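Side-chain contact in Iron(III) ABC transporter, periplasmic iron-compound-binding protein (Vibrio cholerae, PDB 5GGY), which probably delivers ferric siderophores such as iron-loaded Desferal across the periplasm to an ABC transporter for iron uptake: residues Q183-L186 / E187-L191. Sequence-based numbering, arbitrary orientation.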
loop_
_atom_site.group_PDB
_atom_site.type_symbol
_atom_site.label_atom_id
_atom_site.label_comp_id
_atom_site.label_asym_id
_atom_site.label_seq_id
_atom_site.Cartn_x
_atom_site.Cartn_y
_atom_site.Cartn_z
ATOM N N GLN A 183 14.423 -0.283 6.840
ATOM C CA GLN A 183 14.907 -0.149 5.469
ATOM C C GLN A 183 13.763 0.211 4.527
ATOM O O GLN A 183 13.901 1.077 3.662
ATOM C CB GLN A 183 15.585 -1.442 5.010
ATOM C CG GLN A 183 15.931 -1.477 3.530
ATOM C CD GLN A 183 17.060 -0.534 3.157
ATOM O OE1 GLN A 183 17.749 0.007 4.022
ATOM N NE2 GLN A 183 17.255 -0.333 1.859
ATOM N N TYR A 184 12.633 -0.464 4.707
ATOM C CA TYR A 184 11.428 -0.193 3.937
ATOM C C TYR A 184 10.961 1.236 4.176
ATOM O O TYR A 184 10.560 1.938 3.248
ATOM C CB TYR A 184 10.331 -1.194 4.312
ATOM C CG TYR A 184 8.937 -0.828 3.839
ATOM C CD1 TYR A 184 8.084 -0.066 4.635
ATOM C CD2 TYR A 184 8.460 -1.276 2.617
ATOM C CE1 TYR A 184 6.812 0.261 4.210
ATOM C CE2 TYR A 184 7.189 -0.958 2.185
ATOM C CZ TYR A 184 6.368 -0.190 2.987
ATOM O OH TYR A 184 5.100 0.133 2.562
ATOM N N VAL A 185 11.016 1.652 5.436
ATOM C CA VAL A 185 10.637 3.002 5.828
ATOM C C VAL A 185 11.533 4.048 5.162
ATOM O O VAL A 185 11.045 5.056 4.643
ATOM C CB VAL A 185 10.691 3.165 7.360
ATOM C CG1 VAL A 185 10.760 4.633 7.753
ATOM C CG2 VAL A 185 9.498 2.471 8.016
ATOM N N LEU A 186 12.841 3.800 5.175
ATOM C CA LEU A 186 13.807 4.693 4.538
ATOM C C LEU A 186 13.541 4.840 3.041
ATOM O O LEU A 186 13.498 5.953 2.521
ATOM C CB LEU A 186 15.234 4.189 4.762
ATOM C CG LEU A 186 15.762 4.179 6.198
ATOM C CD1 LEU A 186 17.182 3.633 6.247
ATOM C CD2 LEU A 186 15.700 5.573 6.800
ATOM N N GLU A 187 13.368 3.713 2.355
ATOM C CA GLU A 187 13.098 3.725 0.919
ATOM C C GLU A 187 11.789 4.442 0.604
ATOM O O GLU A 187 11.698 5.202 -0.359
ATOM C CB GLU A 187 13.055 2.298 0.366
ATOM C CG GLU A 187 14.357 1.528 0.493
ATOM C CD GLU A 187 14.208 0.087 0.050
ATOM O OE1 GLU A 187 13.114 -0.271 -0.432
ATOM O OE2 GLU A 187 15.178 -0.688 0.184
ATOM N N GLN A 188 10.779 4.192 1.428
ATOM C CA GLN A 188 9.468 4.802 1.254
ATOM C C GLN A 188 9.506 6.296 1.577
ATOM O O GLN A 188 8.607 7.047 1.194
ATOM C CB GLN A 188 8.441 4.095 2.142
ATOM C CG GLN A 188 7.018 4.154 1.630
ATOM C CD GLN A 188 6.768 3.209 0.471
ATOM O OE1 GLN A 188 7.078 3.523 -0.679
ATOM N NE2 GLN A 188 6.198 2.047 0.767
ATOM N N LEU A 189 10.549 6.721 2.283
ATOM C CA LEU A 189 10.685 8.118 2.680
ATOM C C LEU A 189 11.553 8.892 1.697
ATOM O O LEU A 189 11.780 10.090 1.865
ATOM C CB LEU A 189 11.274 8.213 4.088
ATOM C CG LEU A 189 10.532 9.098 5.087
ATOM C CD1 LEU A 189 9.048 8.792 5.055
ATOM C CD2 LEU A 189 11.094 8.878 6.479
ATOM N N GLY A 190 12.036 8.201 0.669
ATOM C CA GLY A 190 12.914 8.805 -0.314
ATOM C C GLY A 190 14.370 8.811 0.119
ATOM O O GLY A 190 15.229 9.349 -0.578
ATOM N N LEU A 191 14.648 8.208 1.272
ATOM C CA LEU A 191 16.004 8.171 1.813
ATOM C C LEU A 191 16.818 7.005 1.256
ATOM O O LEU A 191 16.266 5.960 0.907
ATOM C CB LEU A 191 15.958 8.092 3.342
ATOM C CG LEU A 191 15.376 9.304 4.073
ATOM C CD1 LEU A 191 15.005 8.942 5.501
ATOM C CD2 LEU A 191 16.359 10.464 4.054
#
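Glu187 N and Gln188 N bond to Gln183 O and Tyr184 O and continue the i to i+4 pattern of helix 181-188. The chain then closes in a Schellman motif: Leu191 N reaches back to Leu186 O (2.8 Å) and Gly190 N to Glu187 O. Gly190 itself turns to positive phi (84°). Leu186 O also accepts from Leu189 N, which stands above the carbonyl plane, on the opposite face from Leu191 N.

One turn apart, Gln183 and Glu187 join side chains: Gln183 NE2 gives a hydrogen bond to Glu187 OE2 (2.7 Å), meeting the anti side of the carboxylate, with amide and carboxylate planes nearly perpendicular (88°). The bend of Gln183 at chi2 (70°) swings its amide to the extended Glu187 chain. Gln183 OE1 bonds Ser193 OG, while Glu187 OE1 bonds Ser57 OG of the second subunit.

Gln188 extends along Tyr184, its amide turned almost at right angles to the ring; Gln188 NE2 comes 2.8 Å from Tyr184 OH and 3.5 Å from Tyr184 CE2, approaching the ring obliquely. Past the glycine, Leu191 CD1 meets Leu186 CD2 at 3.7 Å, the apolar contact between the residues flanking the turn that often accompanies a Schellman motif, and both leucines pack on Val162 of strand 161-167.

Polar side chains thus link Gln183, in the first turn of the helix, to strand 192-193, and Glu187, a turn later, to the second subunit, while Leu186 and Leu191 pack the turn on strand 161-167. The carboxylate, bonded through both oxygens to neutral donors, is probably stabilised in its charged form.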